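Local coordinates for biofilm-associated surface protein (Staphylococcus aureus, PDB 7C7U) that is a calcium-binding, cell-wall-anchored surface protein that takes part in biofilm formation and probably acts as a switch modulating functional amyloid assembly, at residues T429-T443 with Y505-N518. Residues are numbered along the deposited sequence; the frame is centred on the assembly and turned at random.
With CA (calcium ion), chain G.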
loop_
_atom_site.group_PDB
_atom_site.type_symbol
_atom_site.label_atom_id
_atom_site.label_comp_id
_atom_site.label_asym_id
_atom_site.label_seq_id
_atom_site.Cartn_x
_atom_site.Cartn_y
_atom_site.Cartn_z
ATOM N N THR A 429 -20.373 -1.474 1.256
ATOM C CA THR A 429 -20.553 -0.987 -0.097
ATOM C C THR A 429 -19.189 -0.788 -0.726
ATOM O O THR A 429 -18.182 -0.597 -0.033
ATOM C CB THR A 429 -21.317 0.351 -0.141
ATOM O OG1 THR A 429 -20.781 1.248 0.855
ATOM C CG2 THR A 429 -22.796 0.130 0.115
ATOM N N SER A 430 -19.179 -0.787 -2.041
ATOM C CA SER A 430 -17.937 -0.581 -2.749
ATOM C C SER A 430 -17.403 0.833 -2.526
ATOM O O SER A 430 -18.138 1.822 -2.709
ATOM C CB SER A 430 -18.108 -0.842 -4.223
ATOM O OG SER A 430 -17.050 -0.234 -4.924
ATOM N N PRO A 431 -16.135 0.963 -2.126
ATOM C CA PRO A 431 -15.479 2.270 -2.035
ATOM C C PRO A 431 -15.050 2.818 -3.386
ATOM O O PRO A 431 -14.410 3.880 -3.448
ATOM C CB PRO A 431 -14.252 1.950 -1.163
ATOM C CG PRO A 431 -13.862 0.541 -1.636
ATOM C CD PRO A 431 -15.181 -0.156 -1.982
ATOM N N LEU A 432 -15.321 2.074 -4.456
ATOM C CA LEU A 432 -14.998 2.478 -5.812
ATOM C C LEU A 432 -16.228 2.929 -6.585
ATOM O O LEU A 432 -16.112 3.255 -7.771
ATOM C CB LEU A 432 -14.313 1.317 -6.548
ATOM C CG LEU A 432 -13.152 0.705 -5.767
ATOM C CD1 LEU A 432 -12.448 -0.417 -6.545
ATOM C CD2 LEU A 432 -12.172 1.808 -5.396
ATOM N N VAL A 433 -17.396 2.940 -5.946
ATOM C CA VAL A 433 -18.666 3.202 -6.619
ATOM C C VAL A 433 -19.409 4.271 -5.819
ATOM O O VAL A 433 -19.880 4.003 -4.709
ATOM C CB VAL A 433 -19.522 1.934 -6.755
ATOM C CG1 VAL A 433 -20.913 2.269 -7.374
ATOM C CG2 VAL A 433 -18.794 0.871 -7.572
ATOM N N GLY A 434 -19.536 5.466 -6.387
ATOM C CA GLY A 434 -20.274 6.546 -5.752
ATOM C C GLY A 434 -21.789 6.396 -5.779
ATOM O O GLY A 434 -22.321 5.294 -5.933
ATOM N N LYS A 435 -22.497 7.505 -5.610
ATOM C CA LYS A 435 -23.950 7.493 -5.473
ATOM C C LYS A 435 -24.611 7.535 -6.849
ATOM O O LYS A 435 -24.324 8.439 -7.645
ATOM C CB LYS A 435 -24.413 8.672 -4.635
ATOM C CG LYS A 435 -25.873 8.631 -4.210
ATOM C CD LYS A 435 -26.230 9.886 -3.457
ATOM C CE LYS A 435 -27.615 9.792 -2.840
ATOM N NZ LYS A 435 -28.054 11.130 -2.331
ATOM N N PRO A 436 -25.494 6.597 -7.159
ATOM C CA PRO A 436 -26.156 6.632 -8.464
ATOM C C PRO A 436 -27.059 7.852 -8.572
ATOM O O PRO A 436 -27.562 8.366 -7.571
ATOM C CB PRO A 436 -26.968 5.330 -8.487
ATOM C CG PRO A 436 -27.231 5.002 -7.057
ATOM C CD PRO A 436 -26.038 5.550 -6.274
ATOM N N GLN A 437 -27.250 8.323 -9.809
ATOM C CA GLN A 437 -28.138 9.444 -10.111
ATOM C C GLN A 437 -29.038 9.067 -11.284
ATOM O O GLN A 437 -28.577 8.496 -12.270
ATOM C CB GLN A 437 -27.353 10.730 -10.456
ATOM C CG GLN A 437 -26.274 11.152 -9.422
ATOM C CD GLN A 437 -26.891 11.682 -8.150
ATOM O OE1 GLN A 437 -28.050 12.092 -8.148
ATOM N NE2 GLN A 437 -26.119 11.697 -7.059
ATOM N N ALA A 438 -30.325 9.380 -11.180
ATOM C CA ALA A 438 -31.261 9.055 -12.247
ATOM C C ALA A 438 -32.292 10.169 -12.326
ATOM O O ALA A 438 -32.841 10.568 -11.298
ATOM C CB ALA A 438 -31.938 7.701 -11.990
ATOM N N ALA A 439 -32.526 10.681 -13.530
ATOM C CA ALA A 439 -33.567 11.678 -13.743
ATOM C C ALA A 439 -34.942 11.072 -13.504
ATOM O O ALA A 439 -35.173 9.889 -13.774
ATOM C CB ALA A 439 -33.502 12.228 -15.168
ATOM N N ASP A 440 -35.858 11.893 -12.974
ATOM C CA ASP A 440 -37.256 11.492 -12.873
ATOM C C ASP A 440 -37.807 11.167 -14.265
ATOM O O ASP A 440 -37.383 11.742 -15.274
ATOM C CB ASP A 440 -38.103 12.598 -12.221
ATOM C CG ASP A 440 -37.704 12.890 -10.776
ATOM O OD1 ASP A 440 -37.025 12.055 -10.134
ATOM O OD2 ASP A 440 -38.126 13.952 -10.262
ATOM N N ILE A 441 -38.753 10.222 -14.320
ATOM C CA ILE A 441 -39.427 9.853 -15.570
ATOM C C ILE A 441 -40.944 9.872 -15.352
ATOM O O ILE A 441 -41.421 10.118 -14.249
ATOM C CB ILE A 441 -38.958 8.482 -16.102
ATOM C CG1 ILE A 441 -39.275 7.379 -15.096
ATOM C CG2 ILE A 441 -37.463 8.499 -16.456
ATOM C CD1 ILE A 441 -39.188 6.007 -15.719
ATOM N N THR A 442 -41.709 9.634 -16.424
ATOM C CA THR A 442 -43.166 9.554 -16.303
ATOM C C THR A 442 -43.637 8.109 -16.449
ATOM O O THR A 442 -42.880 7.208 -16.828
ATOM C CB THR A 442 -43.911 10.425 -17.336
ATOM O OG1 THR A 442 -43.991 9.743 -18.597
ATOM C CG2 THR A 442 -43.252 11.780 -17.530
ATOM N N THR A 443 -44.923 7.906 -16.140
ATOM C CA THR A 443 -45.577 6.614 -16.303
ATOM C C THR A 443 -45.610 6.143 -17.754
ATOM O O THR A 443 -45.882 4.964 -17.981
ATOM C CB THR A 443 -47.020 6.663 -15.771
ATOM O OG1 THR A 443 -47.788 7.559 -16.581
ATOM C CG2 THR A 443 -47.096 7.112 -14.290
ATOM N N TYR A 505 -19.404 -6.825 -2.947
ATOM C CA TYR A 505 -19.890 -6.207 -1.728
ATOM C C TYR A 505 -21.342 -6.591 -1.508
ATOM O O TYR A 505 -22.108 -6.755 -2.458
ATOM C CB TYR A 505 -19.719 -4.681 -1.789
ATOM C CG TYR A 505 -18.262 -4.287 -1.779
ATOM C CD1 TYR A 505 -17.617 -3.982 -0.591
ATOM C CD2 TYR A 505 -17.521 -4.257 -2.957
ATOM C CE1 TYR A 505 -16.272 -3.643 -0.578
ATOM C CE2 TYR A 505 -16.186 -3.925 -2.954
ATOM C CZ TYR A 505 -15.566 -3.611 -1.760
ATOM O OH TYR A 505 -14.226 -3.270 -1.757
ATOM N N ASP A 506 -21.707 -6.738 -0.235
ATOM C CA ASP A 506 -23.039 -7.211 0.105
ATOM C C ASP A 506 -24.126 -6.197 -0.251
ATOM O O ASP A 506 -25.236 -6.597 -0.618
ATOM C CB ASP A 506 -23.115 -7.545 1.598
ATOM C CG ASP A 506 -22.333 -8.796 1.969
ATOM O OD1 ASP A 506 -21.808 -9.482 1.067
ATOM O OD2 ASP A 506 -22.270 -9.099 3.178
ATOM N N ASN A 507 -23.837 -4.895 -0.157
ATOM C CA ASN A 507 -24.856 -3.855 -0.266
ATOM C C ASN A 507 -24.655 -2.999 -1.511
ATOM O O ASN A 507 -23.530 -2.782 -1.963
ATOM C CB ASN A 507 -24.857 -2.961 0.976
ATOM C CG ASN A 507 -25.346 -3.689 2.214
ATOM O OD1 ASN A 507 -26.170 -4.592 2.123
ATOM N ND2 ASN A 507 -24.816 -3.321 3.376
ATOM N N ASP A 508 -25.769 -2.501 -2.056
ATOM C CA ASP A 508 -25.746 -1.688 -3.265
ATOM C C ASP A 508 -25.605 -0.216 -2.916
ATOM O O ASP A 508 -25.995 0.222 -1.832
ATOM C CB ASP A 508 -27.030 -1.882 -4.082
ATOM C CG ASP A 508 -27.285 -3.338 -4.439
ATOM O OD1 ASP A 508 -26.314 -4.139 -4.456
ATOM O OD2 ASP A 508 -28.457 -3.678 -4.698
ATOM N N GLU A 509 -25.051 0.550 -3.851
ATOM C CA GLU A 509 -25.156 2.003 -3.778
ATOM C C GLU A 509 -26.527 2.411 -4.312
ATOM O O GLU A 509 -26.916 1.982 -5.406
ATOM C CB GLU A 509 -24.038 2.663 -4.582
ATOM C CG GLU A 509 -22.618 2.476 -3.970
ATOM C CD GLU A 509 -22.439 3.245 -2.660
ATOM O OE1 GLU A 509 -21.306 3.326 -2.158
ATOM O OE2 GLU A 509 -23.431 3.782 -2.125
ATOM N N VAL A 510 -27.264 3.219 -3.535
ATOM C CA VAL A 510 -28.671 3.500 -3.811
ATOM C C VAL A 510 -28.913 5.002 -3.906
ATOM O O VAL A 510 -28.224 5.821 -3.287
ATOM C CB VAL A 510 -29.615 2.895 -2.740
ATOM C CG1 VAL A 510 -29.612 1.374 -2.792
ATOM C CG2 VAL A 510 -29.246 3.404 -1.346
ATOM N N ASN A 511 -29.928 5.352 -4.694
ATOM C CA ASN A 511 -30.555 6.666 -4.685
ATOM C C ASN A 511 -32.020 6.438 -5.042
ATOM O O ASN A 511 -32.402 5.342 -5.465
ATOM C CB ASN A 511 -29.855 7.624 -5.663
ATOM C CG ASN A 511 -30.137 9.091 -5.371
ATOM O OD1 ASN A 511 -30.782 9.433 -4.385
ATOM N ND2 ASN A 511 -29.660 9.965 -6.246
ATOM N N THR A 512 -32.848 7.467 -4.858
ATOM C CA THR A 512 -34.252 7.398 -5.251
ATOM C C THR A 512 -34.563 8.397 -6.358
ATOM O O THR A 512 -33.927 9.447 -6.473
ATOM C CB THR A 512 -35.198 7.643 -4.075
ATOM O OG1 THR A 512 -34.867 8.887 -3.445
ATOM C CG2 THR A 512 -35.104 6.500 -3.065
ATOM N N PHE A 513 -35.547 8.045 -7.182
ATOM C CA PHE A 513 -36.054 8.930 -8.213
ATOM C C PHE A 513 -37.560 8.741 -8.278
ATOM O O PHE A 513 -38.118 7.830 -7.660
ATOM C CB PHE A 513 -35.400 8.667 -9.582
ATOM C CG PHE A 513 -35.755 7.333 -10.195
ATOM C CD1 PHE A 513 -35.065 6.179 -9.843
ATOM C CD2 PHE A 513 -36.777 7.237 -11.133
ATOM C CE1 PHE A 513 -35.387 4.948 -10.420
ATOM C CE2 PHE A 513 -37.099 6.029 -11.708
ATOM C CZ PHE A 513 -36.411 4.877 -11.351
ATOM N N GLU A 514 -38.224 9.612 -9.029
ATOM C CA GLU A 514 -39.676 9.591 -9.125
ATOM C C GLU A 514 -40.148 9.169 -10.513
ATOM O O GLU A 514 -39.594 9.591 -11.535
ATOM C CB GLU A 514 -40.254 10.966 -8.776
ATOM C CG GLU A 514 -39.892 11.413 -7.364
ATOM C CD GLU A 514 -40.634 10.616 -6.300
ATOM O OE1 GLU A 514 -41.841 10.323 -6.495
ATOM O OE2 GLU A 514 -40.009 10.279 -5.274
ATOM N N ILE A 515 -41.164 8.311 -10.535
ATOM C CA ILE A 515 -41.995 8.102 -11.712
ATOM C C ILE A 515 -43.274 8.896 -11.462
ATOM O O ILE A 515 -43.989 8.645 -10.484
ATOM C CB ILE A 515 -42.252 6.609 -11.966
ATOM C CG1 ILE A 515 -40.900 5.899 -12.135
ATOM C CG2 ILE A 515 -43.121 6.376 -13.225
ATOM C CD1 ILE A 515 -40.979 4.528 -12.795
ATOM N N VAL A 516 -43.515 9.900 -12.295
ATOM C CA VAL A 516 -44.559 10.880 -12.043
ATOM C C VAL A 516 -45.694 10.669 -13.042
ATOM O O VAL A 516 -45.549 9.976 -14.049
ATOM C CB VAL A 516 -44.014 12.321 -12.111
ATOM C CG1 VAL A 516 -42.824 12.490 -11.138
ATOM C CG2 VAL A 516 -43.602 12.679 -13.538
ATOM N N ASP A 517 -46.836 11.285 -12.743
ATOM C CA ASP A 517 -47.970 11.340 -13.659
ATOM C C ASP A 517 -47.515 11.785 -15.048
ATOM O O ASP A 517 -46.716 12.717 -15.179
ATOM C CB ASP A 517 -49.000 12.322 -13.075
ATOM C CG ASP A 517 -50.345 12.269 -13.771
ATOM O OD1 ASP A 517 -50.391 12.433 -15.007
ATOM O OD2 ASP A 517 -51.356 12.093 -13.057
ATOM N N ASN A 518 -48.034 11.127 -16.100
ATOM C CA ASN A 518 -47.525 11.427 -17.442
ATOM C C ASN A 518 -48.001 12.778 -17.996
ATOM O O ASN A 518 -47.584 13.155 -19.099
ATOM C CB ASN A 518 -47.865 10.296 -18.431
ATOM C CG ASN A 518 -49.369 10.149 -18.707
ATOM O OD1 ASN A 518 -50.126 11.121 -18.683
ATOM N ND2 ASN A 518 -49.798 8.915 -18.984
HETATM CA CA CA G . -19.120 4.034 -2.500
HETATM O O HOH W 1 -21.628 -1.602 -3.379
HETATM O O HOH W 2 -30.469 11.380 -2.451
HETATM O O HOH W 3 -29.761 12.984 -5.816
HETATM O O HOH W 4 -49.900 8.981 -15.597
#
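Thr429 opens the contact, its CG2 packing beside CB of Asn507 while its hydroxyl turns to Glu423. CA of Ser430 sits over the face of the Tyr505 ring in a CH-pi contact, 3.7 Å from its centroid and 9° off its normal; so small a residue lets the ring reach the backbone. With OG anti to the backbone N (chi1 161°), Ser430 accepts a hydrogen bond on OG from N of Leu432, which makes an ST turn within the turn from Ser430 to Val433. Pro431, whose ring holds phi near the value the second position of a type I turn needs, sets CD 3.5 Å from CZ of Tyr505. The turn aims the carbonyls of Ser430 and Val433 at a calcium ion, which OE1 of Glu509 binds at 2.3 Å. The bend at chi2 (-69°) turns the long side chain of Glu509 so that OE1 meets the metal; its OE2 pairs with Lys418, and Asp414, Asp416 and Glu423 help complete the site.

Pro436, which has no N-H to offer, rests its ring on the Glu509-Val510 backbone and gives its carbonyl O, in plane, to ND2 of Asn511 at 3.0 Å. The amide of Asn511 thus stands in for a main-chain donor where the strands are apart, and a water links ND2 to OE1 of Gln437. Ala438, a small residue, brings CB against CD1 of Phe513. The short carboxylate of Asp440 stands in for a backbone carbonyl: OD1 takes N of Glu514 at 2.9 Å, from above the carboxylate plane. Regular parallel pairing begins at Ile441, from its N to Glu514 O and from Val516 N to its O, while Ile441 and Ile515 lie side by side. Thr443 N closes the pairing on Val516 O.

This parallel pair is central in a mixed sheet, between strands 447-451 and 494-501; Val448 touches Ala438, Ile441 and Phe513, and helix 420-427 packs on Pro431 and Tyr505, joining the calcium-binding region to the sheet.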